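Local coordinates for protein alkaline phosphatase (Thermus thermophilus, PDB 7KWD) that probably hydrolyses phosphate monoesters as a homodimeric alkaline phosphatase that carries zinc and magnesium ions, at residues L28-S33 / G453-T458; G137-T142 / E249-A254; G206-P211 / G224-G229. One frame throughout, in Å; residues are numbered along the deposited sequence.

Interaction 1 (L28-S33 / G453-T458)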
ATOM      1  N   LEU A  28     -13.384 -10.103   9.543  1.00 23.21           N
ATOM      2  CA  LEU A  28     -13.589 -11.544   9.464  1.00 24.31           C
ATOM      3  C   LEU A  28     -15.058 -11.870   9.251  1.00 25.11           C
ATOM      4  O   LEU A  28     -15.384 -12.810   8.523  1.00 30.03           O
ATOM      5  CB  LEU A  28     -13.051 -12.192  10.731  1.00 26.96           C
ATOM      6  CG  LEU A  28     -12.964 -13.714  10.744  1.00 43.00           C
ATOM      7  CD1 LEU A  28     -12.443 -14.362   9.466  1.00 40.56           C
ATOM      8  CD2 LEU A  28     -12.064 -14.026  11.957  1.00 41.39           C
ATOM      9  N   GLN A  29     -15.959 -11.078   9.833  1.00 21.84           N
ATOM     10  CA  GLN A  29     -17.383 -11.312   9.676  1.00 25.66           C
ATOM     11  C   GLN A  29     -17.957 -10.611   8.449  1.00 24.41           C
ATOM     12  O   GLN A  29     -19.172 -10.641   8.239  1.00 24.78           O
ATOM     13  CB  GLN A  29     -18.116 -10.885  10.945  1.00 25.53           C
ATOM     14  CG  GLN A  29     -17.676 -11.654  12.213  1.00 30.13           C
ATOM     15  CD  GLN A  29     -17.923 -13.164  12.123  1.00 31.26           C
ATOM     16  OE1 GLN A  29     -17.081 -13.978  12.519  1.00 35.20           O
ATOM     17  NE2 GLN A  29     -19.075 -13.536  11.614  1.00 23.80           N
ATOM     18  N   ASN A  30     -17.111  -9.985   7.637  1.00 22.24           N
ATOM     19  CA  ASN A  30     -17.526  -9.376   6.376  1.00 24.55           C
ATOM     20  C   ASN A  30     -17.341 -10.434   5.301  1.00 24.18           C
ATOM     21  O   ASN A  30     -16.227 -10.655   4.825  1.00 20.38           O
ATOM     22  CB  ASN A  30     -16.718  -8.127   6.054  1.00 22.14           C
ATOM     23  CG  ASN A  30     -17.100  -7.535   4.710  1.00 18.97           C
ATOM     24  OD1 ASN A  30     -18.255  -7.614   4.298  1.00 22.46           O
ATOM     25  ND2 ASN A  30     -16.139  -6.952   4.020  1.00 25.63           N
ATOM     26  N   GLN A  31     -18.424 -11.136   4.965  1.00 24.23           N
ATOM     27  CA  GLN A  31     -18.397 -12.333   4.128  1.00 24.16           C
ATOM     28  C   GLN A  31     -19.378 -12.161   2.980  1.00 25.17           C
ATOM     29  O   GLN A  31     -20.374 -12.894   2.864  1.00 24.17           O
ATOM     30  CB  GLN A  31     -18.719 -13.580   4.962  1.00 25.16           C
ATOM     31  CG  GLN A  31     -17.639 -13.829   5.997  1.00 23.44           C
ATOM     32  CD  GLN A  31     -17.771 -15.137   6.754  1.00 25.02           C
ATOM     33  OE1 GLN A  31     -18.526 -16.042   6.387  1.00 22.66           O
ATOM     34  NE2 GLN A  31     -17.004 -15.243   7.830  1.00 27.68           N
ATOM     35  N   PRO A  32     -19.109 -11.225   2.097  1.00 26.36           N
ATOM     36  CA  PRO A  32     -20.064 -10.935   1.031  1.00 24.29           C
ATOM     37  C   PRO A  32     -20.198 -12.094   0.068  1.00 25.45           C
ATOM     38  O   PRO A  32     -19.232 -12.786  -0.247  1.00 22.54           O
ATOM     39  CB  PRO A  32     -19.464  -9.698   0.337  1.00 22.36           C
ATOM     40  CG  PRO A  32     -18.010  -9.796   0.639  1.00 21.44           C
ATOM     41  CD  PRO A  32     -17.940 -10.325   2.047  1.00 22.82           C
ATOM     42  N   SER A  33     -21.411 -12.262  -0.425  1.00 19.82           N
ATOM     43  CA  SER A  33     -21.784 -13.327  -1.334  1.00 23.40           C
ATOM     44  C   SER A  33     -21.613 -12.881  -2.766  1.00 22.30           C
ATOM     45  O   SER A  33     -21.783 -11.700  -3.091  1.00 24.44           O
ATOM     46  CB  SER A  33     -23.259 -13.718  -1.118  1.00 29.16           C
ATOM     47  OG  SER A  33     -23.411 -14.436   0.102  1.00 46.19           O
ATOM     48  N   GLY A 453     -15.569  -4.601  -0.057  1.00 16.46           N
ATOM     49  CA  GLY A 453     -14.908  -3.983   1.057  1.00 25.68           C
ATOM     50  C   GLY A 453     -13.672  -4.753   1.477  1.00 23.67           C
ATOM     51  O   GLY A 453     -12.976  -5.385   0.660  1.00 20.62           O
ATOM     52  N   LEU A 454     -13.379  -4.667   2.779  1.00 19.56           N
ATOM     53  CA  LEU A 454     -12.201  -5.283   3.385  1.00 19.79           C
ATOM     54  C   LEU A 454     -12.648  -6.605   3.965  1.00 18.90           C
ATOM     55  O   LEU A 454     -13.453  -6.618   4.896  1.00 19.43           O
ATOM     56  CB  LEU A 454     -11.584  -4.416   4.471  1.00 19.95           C
ATOM     57  CG  LEU A 454     -10.491  -5.115   5.287  1.00 22.20           C
ATOM     58  CD1 LEU A 454      -9.255  -5.415   4.439  1.00 26.79           C
ATOM     59  CD2 LEU A 454     -10.088  -4.292   6.471  1.00 21.30           C
ATOM     60  N   VAL A 455     -12.144  -7.710   3.404  1.00 18.65           N
ATOM     61  CA  VAL A 455     -12.492  -9.044   3.863  1.00 20.11           C
ATOM     62  C   VAL A 455     -11.230  -9.732   4.326  1.00 21.81           C
ATOM     63  O   VAL A 455     -10.122  -9.250   4.112  1.00 22.42           O
ATOM     64  CB  VAL A 455     -13.188  -9.892   2.783  1.00 19.51           C
ATOM     65  CG1 VAL A 455     -14.438  -9.203   2.277  1.00 22.85           C
ATOM     66  CG2 VAL A 455     -12.232 -10.244   1.664  1.00 21.11           C
ATOM     67  N   ASP A 456     -11.405 -10.886   4.932  1.00 20.42           N
ATOM     68  CA  ASP A 456     -10.257 -11.682   5.350  1.00 21.18           C
ATOM     69  C   ASP A 456      -9.811 -12.554   4.195  1.00 22.73           C
ATOM     70  O   ASP A 456     -10.614 -12.938   3.347  1.00 19.37           O
ATOM     71  CB  ASP A 456     -10.598 -12.535   6.566  1.00 20.28           C
ATOM     72  CG  ASP A 456      -9.375 -13.166   7.180  1.00 23.56           C
ATOM     73  OD1 ASP A 456      -8.521 -12.409   7.699  1.00 22.74           O
ATOM     74  OD2 ASP A 456      -9.268 -14.408   7.116  1.00 22.47           O
ATOM     75  N   ASN A 457      -8.507 -12.875   4.155  1.00 20.32           N
ATOM     76  CA  ASN A 457      -8.064 -13.691   3.030  1.00 21.52           C
ATOM     77  C   ASN A 457      -8.792 -15.037   3.006  1.00 20.27           C
ATOM     78  O   ASN A 457      -9.006 -15.607   1.924  1.00 17.10           O
ATOM     79  CB  ASN A 457      -6.535 -13.823   3.022  1.00 20.17           C
ATOM     80  CG  ASN A 457      -5.924 -14.411   4.299  1.00 24.95           C
ATOM     81  OD1 ASN A 457      -6.596 -14.741   5.282  1.00 22.46           O
ATOM     82  ND2 ASN A 457      -4.610 -14.541   4.268  1.00 22.20           N
ATOM     83  N   THR A 458      -9.260 -15.519   4.162  1.00 19.56           N
ATOM     84  CA  THR A 458      -9.992 -16.781   4.152  1.00 23.50           C
ATOM     85  C   THR A 458     -11.296 -16.671   3.379  1.00 24.96           C
ATOM     86  O   THR A 458     -11.891 -17.687   3.021  1.00 21.60           O
ATOM     87  CB  THR A 458     -10.331 -17.266   5.563  1.00 25.24           C
ATOM     88  OG1 THR A 458     -10.976 -16.221   6.314  1.00 18.94           O
ATOM     89  CG2 THR A 458      -9.047 -17.696   6.271  1.00 22.48           C
TER
HETATM   90  O   HOH W   1     -14.030 -12.315   5.568  1.00 22.61           O
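Asn-30 and Leu-454 form the direct hydrogen bond between these segments: Asn-30 ND2 donates to Leu-454 O at 2.8 Å, nearly straight with an N-H...O angle of 171°. The acceptor lies in the amide plane of Asn-30, whereas ND2 itself stands well above the plane of the Leu-454 carbonyl, 67° out of it. Because ND2 is also bonded to Leu-452 O, the rotation of the amide is fixed. ND2 comes within 3.3 Å of Val-455 CG1, and Pro-32 CD approaches the same methyl at 3.7 Å. A water bridges the segments, accepting from Asp-456 N at 3.1 Å and lying 2.9 Å from Asn-30 O, to which it can donate.

At the other end, Leu-28 lies beside Asp-456, the two side chains pointing the same way, with Leu-28 CD1 3.9 Å from Asp-456 CB. Asp-456 CG stands anti to the backbone N (chi1 -169°), and the carboxylate it carries bonds within its own segment. Asp-456 OD2 accepts from Thr-458 OG1 at 2.6 Å through the anti lone pair, and from Thr-458 N at 3.2 Å from above the carboxylate plane, a capping bond before helix 459-468. OD1 forms a salt bridge with Lys-107. An alanine here would keep CB against Leu-28 but would probably leave Lys-107 without its carboxylate mate, Thr-458 N without its cap and the Thr-458 hydroxyl free to turn.

Strand 454-456 runs parallel to strand 80-84, with backbone bonds from Val-455 to Leu-82 and Asn-84. Residues 28-33, ahead of strand 40-46, lie against strand 454-456 and helix 459-468, where His-459 NE2 bonds to Pro-32 O; the second subunit shares backbone hydrogen bonds with Leu-454 and packs its Tyr-54 on that residue and its Ala-76 on Asn-30.

Interaction 2 (G137-T142 / E249-A254)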
ATOM      1  N   GLY A 137      -5.761 -27.259 -13.383  1.00 23.56           N
ATOM      2  CA  GLY A 137      -4.510 -26.785 -13.964  1.00 22.12           C
ATOM      3  C   GLY A 137      -3.780 -25.879 -12.995  1.00 22.65           C
ATOM      4  O   GLY A 137      -4.393 -25.093 -12.287  1.00 23.86           O
ATOM      5  N   LEU A 138      -2.451 -26.021 -12.951  1.00 21.59           N
ATOM      6  CA  LEU A 138      -1.571 -25.132 -12.199  1.00 18.41           C
ATOM      7  C   LEU A 138      -0.520 -24.556 -13.150  1.00 22.32           C
ATOM      8  O   LEU A 138       0.241 -25.298 -13.781  1.00 24.06           O
ATOM      9  CB  LEU A 138      -0.900 -25.876 -11.041  1.00 22.36           C
ATOM     10  CG  LEU A 138      -1.839 -26.541 -10.023  1.00 26.94           C
ATOM     11  CD1 LEU A 138      -1.093 -27.445  -9.043  1.00 23.59           C
ATOM     12  CD2 LEU A 138      -2.599 -25.469  -9.255  1.00 25.86           C
ATOM     13  N   VAL A 139      -0.469 -23.243 -13.249  1.00 20.40           N
ATOM     14  CA  VAL A 139       0.445 -22.576 -14.164  1.00 21.07           C
ATOM     15  C   VAL A 139       1.153 -21.493 -13.394  1.00 24.94           C
ATOM     16  O   VAL A 139       0.493 -20.624 -12.797  1.00 22.44           O
ATOM     17  CB  VAL A 139      -0.298 -21.971 -15.376  1.00 19.01           C
ATOM     18  CG1 VAL A 139       0.715 -21.269 -16.292  1.00 26.94           C
ATOM     19  CG2 VAL A 139      -1.020 -23.050 -16.144  1.00 18.07           C
ATOM     20  N   THR A 140       2.485 -21.512 -13.413  1.00 21.65           N
ATOM     21  CA  THR A 140       3.190 -20.503 -12.632  1.00 22.04           C
ATOM     22  C   THR A 140       4.572 -20.214 -13.184  1.00 23.54           C
ATOM     23  O   THR A 140       5.119 -20.997 -13.949  1.00 26.80           O
ATOM     24  CB  THR A 140       3.325 -20.955 -11.173  1.00 25.80           C
ATOM     25  OG1 THR A 140       4.112 -20.020 -10.438  1.00 26.33           O
ATOM     26  CG2 THR A 140       3.994 -22.322 -11.113  1.00 26.20           C
ATOM     27  N   THR A 141       5.118 -19.065 -12.791  1.00 22.22           N
ATOM     28  CA  THR A 141       6.498 -18.717 -13.096  1.00 22.92           C
ATOM     29  C   THR A 141       7.463 -19.150 -11.998  1.00 24.02           C
ATOM     30  O   THR A 141       8.680 -19.037 -12.189  1.00 26.02           O
ATOM     31  CB  THR A 141       6.650 -17.203 -13.321  1.00 27.14           C
ATOM     32  OG1 THR A 141       6.151 -16.495 -12.175  1.00 24.62           O
ATOM     33  CG2 THR A 141       5.909 -16.755 -14.571  1.00 30.06           C
ATOM     34  N   THR A 142       6.961 -19.622 -10.852  1.00 23.41           N
ATOM     35  CA  THR A 142       7.833 -20.271  -9.892  1.00 24.21           C
ATOM     36  C   THR A 142       8.048 -21.726 -10.304  1.00 24.00           C
ATOM     37  O   THR A 142       7.459 -22.216 -11.282  1.00 24.63           O
ATOM     38  CB  THR A 142       7.245 -20.209  -8.477  1.00 22.23           C
ATOM     39  OG1 THR A 142       6.048 -20.999  -8.431  1.00 23.97           O
ATOM     40  CG2 THR A 142       6.918 -18.763  -8.058  1.00 24.70           C
ATOM     41  N   GLU A 249       2.463 -17.536 -22.613  1.00 22.95           N
ATOM     42  CA  GLU A 249       2.623 -18.737 -23.438  1.00 31.37           C
ATOM     43  C   GLU A 249       2.177 -19.981 -22.689  1.00 27.03           C
ATOM     44  O   GLU A 249       1.627 -20.915 -23.282  1.00 29.21           O
ATOM     45  CB  GLU A 249       4.086 -18.890 -23.885  1.00 27.26           C
ATOM     46  CG  GLU A 249       4.452 -17.986 -25.079  1.00 34.35           C
ATOM     47  CD  GLU A 249       5.952 -17.907 -25.393  1.00 33.59           C
ATOM     48  OE1 GLU A 249       6.813 -17.985 -24.480  1.00 30.98           O
ATOM     49  OE2 GLU A 249       6.262 -17.746 -26.584  1.00 46.22           O
ATOM     50  N   MET A 250       2.443 -20.029 -21.389  1.00 27.90           N
ATOM     51  CA  MET A 250       2.020 -21.181 -20.596  1.00 21.88           C
ATOM     52  C   MET A 250       0.503 -21.209 -20.449  1.00 21.52           C
ATOM     53  O   MET A 250      -0.119 -22.258 -20.640  1.00 21.04           O
ATOM     54  CB  MET A 250       2.718 -21.145 -19.232  1.00 18.93           C
ATOM     55  CG  MET A 250       4.200 -21.535 -19.310  1.00 26.68           C
ATOM     56  SD  MET A 250       5.014 -21.782 -17.732  1.00 27.00           S
ATOM     57  CE  MET A 250       5.456 -20.268 -17.166  1.00 24.82           C
ATOM     58  N   VAL A 251      -0.124 -20.060 -20.160  1.00 21.36           N
ATOM     59  CA  VAL A 251      -1.591 -20.037 -20.100  1.00 25.39           C
ATOM     60  C   VAL A 251      -2.212 -20.421 -21.451  1.00 26.27           C
ATOM     61  O   VAL A 251      -3.207 -21.162 -21.503  1.00 23.99           O
ATOM     62  CB  VAL A 251      -2.079 -18.660 -19.616  1.00 22.94           C
ATOM     63  CG1 VAL A 251      -3.572 -18.592 -19.688  1.00 27.81           C
ATOM     64  CG2 VAL A 251      -1.621 -18.406 -18.157  1.00 26.98           C
ATOM     65  N   GLN A 252      -1.658 -19.914 -22.565  1.00 28.89           N
ATOM     66  CA  GLN A 252      -2.231 -20.245 -23.878  1.00 26.55           C
ATOM     67  C   GLN A 252      -2.289 -21.753 -24.095  1.00 29.50           C
ATOM     68  O   GLN A 252      -3.225 -22.250 -24.736  1.00 32.73           O
ATOM     69  CB  GLN A 252      -1.420 -19.600 -25.004  1.00 27.43           C
ATOM     70  CG  GLN A 252      -1.497 -18.101 -25.016  1.00 30.54           C
ATOM     71  CD  GLN A 252      -0.641 -17.459 -26.104  1.00 39.78           C
ATOM     72  OE1 GLN A 252       0.606 -17.538 -26.083  1.00 29.09           O
ATOM     73  NE2 GLN A 252      -1.302 -16.753 -27.029  1.00 33.65           N
ATOM     74  N   ALA A 253      -1.324 -22.495 -23.542  1.00 25.39           N
ATOM     75  CA  ALA A 253      -1.346 -23.946 -23.673  1.00 26.64           C
ATOM     76  C   ALA A 253      -2.338 -24.584 -22.715  1.00 28.76           C
ATOM     77  O   ALA A 253      -2.968 -25.593 -23.049  1.00 26.74           O
ATOM     78  CB  ALA A 253       0.058 -24.523 -23.435  1.00 23.48           C
ATOM     79  N   ALA A 254      -2.488 -24.029 -21.515  1.00 25.19           N
ATOM     80  CA  ALA A 254      -3.311 -24.696 -20.515  1.00 25.15           C
ATOM     81  C   ALA A 254      -4.794 -24.450 -20.745  1.00 27.66           C
ATOM     82  O   ALA A 254      -5.614 -25.358 -20.578  1.00 26.84           O
ATOM     83  CB  ALA A 254      -2.925 -24.221 -19.116  1.00 22.89           C
TER
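Thr-140, whose carbonyl touches Met-250 across the contact, has a hydroxyl oxygen gripped by two partners. Thr-140 OG1 accepts from Thr-142 N at 2.9 Å with an N-H...O angle of 159°, which defines an ST turn, and it is also hydrogen-bonded to Glu-270 OE1. Glu-270 is a magnesium ligand, so Thr-140 is a second-shell residue; its side chain lies about 6 Å from the magnesium ion. The turn coincides with the corner that the chain makes at Thr-141 and Thr-142 on leaving strand 135-140.

The opposite flank of the strand is apolar. Val-139 directs its CB toward the helix, and its two methyls divide the work. CG1 meets Met-250 CB at 3.6 Å and Val-251 CG2 at 4.1 Å, while CG2 meets Ala-254 CB at 3.7 Å. Val-139 is thus received by three helix residues, Met-250 and those one and four positions after it, on a single side of the helix. The side chains of Val-139 and Met-250 run alongside in opposite senses, and the thioether then bends: chi3 of -82° swings CE to 3.3 Å from Thr-140 O, a short non-bonded contact of a methyl with a backbone oxygen.

Strand 137-140 and helix 249-254 run antiparallel, at 167° between their directions and 8.6 Å between their axes. This is the layering of an alpha/beta fold, a helix lying on the face of parallel strands, as in the alkaline phosphatase family. Strands 176-178 and 265-271 flank strand 135-140 and contribute to the same core: Leu-178 packs on both Val-139 and Met-250, and Leu-267 touches Val-139. Farther out, Val-251 meets Val-296, Leu-299 and Leu-300 of helix 283-306, which packs against helix 247-259.

Interaction 3 (G206-P211 / G224-G229)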
ATOM      1  N   GLY A 206       1.880 -35.640 -21.653  1.00 25.59           N
ATOM      2  CA  GLY A 206       2.893 -35.104 -22.534  1.00 25.75           C
ATOM      3  C   GLY A 206       3.853 -34.268 -21.716  1.00 30.53           C
ATOM      4  O   GLY A 206       3.433 -33.433 -20.907  1.00 31.04           O
ATOM      5  N   VAL A 207       5.146 -34.527 -21.884  1.00 23.87           N
ATOM      6  CA  VAL A 207       6.185 -33.847 -21.130  1.00 29.32           C
ATOM      7  C   VAL A 207       6.871 -32.881 -22.073  1.00 29.39           C
ATOM      8  O   VAL A 207       7.361 -33.287 -23.135  1.00 33.89           O
ATOM      9  CB  VAL A 207       7.193 -34.842 -20.542  1.00 27.27           C
ATOM     10  CG1 VAL A 207       8.226 -34.113 -19.743  1.00 26.03           C
ATOM     11  CG2 VAL A 207       6.485 -35.849 -19.666  1.00 26.52           C
ATOM     12  N   VAL A 208       6.918 -31.613 -21.683  1.00 25.98           N
ATOM     13  CA  VAL A 208       7.500 -30.563 -22.503  1.00 24.96           C
ATOM     14  C   VAL A 208       8.475 -29.783 -21.645  1.00 21.87           C
ATOM     15  O   VAL A 208       8.259 -29.588 -20.448  1.00 28.09           O
ATOM     16  CB  VAL A 208       6.437 -29.606 -23.110  1.00 31.19           C
ATOM     17  CG1 VAL A 208       5.715 -30.293 -24.294  1.00 29.49           C
ATOM     18  CG2 VAL A 208       5.468 -29.138 -22.025  1.00 28.35           C
ATOM     19  N   ARG A 209       9.525 -29.300 -22.268  1.00 27.27           N
ATOM     20  CA  ARG A 209      10.607 -28.683 -21.510  1.00 23.05           C
ATOM     21  C   ARG A 209      11.086 -27.391 -22.132  1.00 24.10           C
ATOM     22  O   ARG A 209      11.960 -26.739 -21.547  1.00 23.14           O
ATOM     23  CB  ARG A 209      11.811 -29.650 -21.399  1.00 26.04           C
ATOM     24  CG  ARG A 209      11.515 -31.019 -20.781  1.00 28.03           C
ATOM     25  CD  ARG A 209      12.827 -31.820 -20.701  1.00 31.38           C
ATOM     26  NE  ARG A 209      12.750 -33.028 -19.896  1.00 27.75           N
ATOM     27  CZ  ARG A 209      12.154 -34.157 -20.273  1.00 34.62           C
ATOM     28  NH1 ARG A 209      11.516 -34.245 -21.455  1.00 25.11           N
ATOM     29  NH2 ARG A 209      12.191 -35.202 -19.452  1.00 33.81           N
ATOM     30  N   THR A 210      10.548 -27.000 -23.278  1.00 23.96           N
ATOM     31  CA  THR A 210      10.890 -25.744 -23.916  1.00 30.36           C
ATOM     32  C   THR A 210       9.633 -25.068 -24.433  1.00 26.39           C
ATOM     33  O   THR A 210       8.595 -25.718 -24.613  1.00 22.85           O
ATOM     34  CB  THR A 210      11.812 -25.937 -25.126  1.00 32.46           C
ATOM     35  OG1 THR A 210      11.074 -26.601 -26.167  1.00 33.07           O
ATOM     36  CG2 THR A 210      12.989 -26.788 -24.756  1.00 31.05           C
ATOM     37  N   PRO A 211       9.720 -23.777 -24.737  1.00 27.86           N
ATOM     38  CA  PRO A 211       8.578 -23.093 -25.363  1.00 32.42           C
ATOM     39  C   PRO A 211       8.132 -23.764 -26.643  1.00 34.54           C
ATOM     40  O   PRO A 211       6.917 -23.899 -26.901  1.00 28.36           O
ATOM     41  CB  PRO A 211       9.122 -21.683 -25.624  1.00 32.56           C
ATOM     42  CG  PRO A 211      10.285 -21.529 -24.702  1.00 34.10           C
ATOM     43  CD  PRO A 211      10.848 -22.889 -24.437  1.00 27.08           C
ATOM     44  N   GLY A 224       4.799 -29.481 -17.994  1.00 21.13           N
ATOM     45  CA  GLY A 224       5.811 -28.634 -18.601  1.00 23.84           C
ATOM     46  C   GLY A 224       6.687 -27.977 -17.557  1.00 26.43           C
ATOM     47  O   GLY A 224       6.197 -27.279 -16.666  1.00 27.29           O
ATOM     48  N   VAL A 225       7.992 -28.227 -17.645  1.00 22.48           N
ATOM     49  CA  VAL A 225       8.987 -27.787 -16.674  1.00 24.47           C
ATOM     50  C   VAL A 225      10.097 -27.145 -17.492  1.00 24.68           C
ATOM     51  O   VAL A 225      10.734 -27.818 -18.307  1.00 24.49           O
ATOM     52  CB  VAL A 225       9.505 -28.957 -15.825  1.00 27.47           C
ATOM     53  CG1 VAL A 225      10.460 -28.503 -14.785  1.00 22.71           C
ATOM     54  CG2 VAL A 225       8.371 -29.681 -15.102  1.00 20.67           C
ATOM     55  N   PHE A 226      10.319 -25.842 -17.293  1.00 23.09           N
ATOM     56  CA  PHE A 226      11.065 -25.049 -18.247  1.00 21.82           C
ATOM     57  C   PHE A 226      12.362 -24.446 -17.746  1.00 30.64           C
ATOM     58  O   PHE A 226      13.057 -23.790 -18.531  1.00 28.02           O
ATOM     59  CB  PHE A 226      10.148 -23.931 -18.762  1.00 28.10           C
ATOM     60  CG  PHE A 226       8.881 -24.443 -19.353  1.00 25.19           C
ATOM     61  CD1 PHE A 226       8.856 -24.969 -20.638  1.00 27.02           C
ATOM     62  CD2 PHE A 226       7.724 -24.457 -18.606  1.00 23.85           C
ATOM     63  CE1 PHE A 226       7.666 -25.474 -21.175  1.00 28.46           C
ATOM     64  CE2 PHE A 226       6.546 -24.953 -19.108  1.00 24.98           C
ATOM     65  CZ  PHE A 226       6.499 -25.464 -20.400  1.00 21.28           C
ATOM     66  N   ALA A 227      12.707 -24.650 -16.478  1.00 22.24           N
ATOM     67  CA  ALA A 227      13.954 -24.171 -15.903  1.00 24.95           C
ATOM     68  C   ALA A 227      14.344 -25.094 -14.758  1.00 26.32           C
ATOM     69  O   ALA A 227      13.515 -25.859 -14.235  1.00 24.01           O
ATOM     70  CB  ALA A 227      13.833 -22.719 -15.409  1.00 28.21           C
ATOM     71  N   ASP A 228      15.619 -25.007 -14.352  1.00 27.33           N
ATOM     72  CA  ASP A 228      16.073 -25.841 -13.244  1.00 23.36           C
ATOM     73  C   ASP A 228      15.311 -25.490 -11.977  1.00 24.20           C
ATOM     74  O   ASP A 228      14.823 -26.382 -11.268  1.00 25.01           O
ATOM     75  CB  ASP A 228      17.571 -25.687 -12.976  1.00 27.89           C
ATOM     76  CG  ASP A 228      18.071 -26.734 -11.993  1.00 25.88           C
ATOM     77  OD1 ASP A 228      18.111 -27.921 -12.382  1.00 27.34           O
ATOM     78  OD2 ASP A 228      18.360 -26.382 -10.833  1.00 28.55           O
ATOM     79  N   GLY A 229      15.239 -24.175 -11.664  1.00 28.31           N
ATOM     80  CA  GLY A 229      14.458 -23.637 -10.566  1.00 28.91           C
ATOM     81  C   GLY A 229      13.285 -22.808 -11.070  1.00 26.84           C
ATOM     82  O   GLY A 229      12.564 -23.239 -11.974  1.00 23.11           O
TER
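Val-208 and Gly-224 form a parallel beta bridge with 4.7 Å between their CA atoms, closed by a hydrogen bond from Val-225 N to Val-208 O of 3.1 Å and 157° at the hydrogen. The same oxygen also receives a CA-H...O contact from Gly-224 CA at 3.2 Å, and one residue on, Arg-209 CA makes its own with Val-225 O at 3.3 Å.

Among the side chains, Val-208 CG2 is pressed to 3.5 Å from Gly-224 CA, closer than usual for two carbons. A CB at Gly-224 would crowd this methyl and clash with Phe-226 CZ, which is consistent with a glycine at this position. Phe-226 CG stands anti to the carbonyl carbon (chi1 -56°), and the ring beyond it meets the other segment through CD1, CE1 and CZ. Its CZ is 4.1 Å from Val-208 CG2, and its CE1 lies 3.6 Å from Thr-210 O, which sits at the ring edge near the plane. CD1 approaches Arg-209 C obliquely at 3.6 Å. The extended arm of Arg-209 leads away from this ring: Val-207 CG1 rests over one face of the guanidinium, toward its rim, and Tyr-197 gives it a cation-pi partner.

The two strands and helix 211-216 make a beta-alpha-beta unit, and Thr-210 is the N-cap, its OG1 bonded to Glu-213 N. Leu-214 of that helix packs on both Val-208 and Phe-226, while strand 176-178 flanks strand 222-225, Gly-224 bonding by its backbone to Tyr-177 and Gly-179, and helix 196-202 covers Val-225 with Tyr-197.

Overall arrangement
Interactions 2 and 3 are neighbours, their centres 11 Å apart, and they touch where Met-250 SD lies 3.8 Å from Phe-226 CE2, so that one methionine faces both the strand of 137-142 and the ring of 224-229. Interaction 1 is remote: its centre is 29 Å from that of interaction 2 and 38 Å from that of interaction 3, which lies on the opposite side of the chain's centre. In sequence 3 nests within 2 within 1. Interaction 2 lies nearest the metals: the Thr-140 side chain is about 6 Å from magnesium and about 10 Å from a zinc ion; in interaction 1, that of Asp-456 is about 12 Å from that of the zinc ligand His-318.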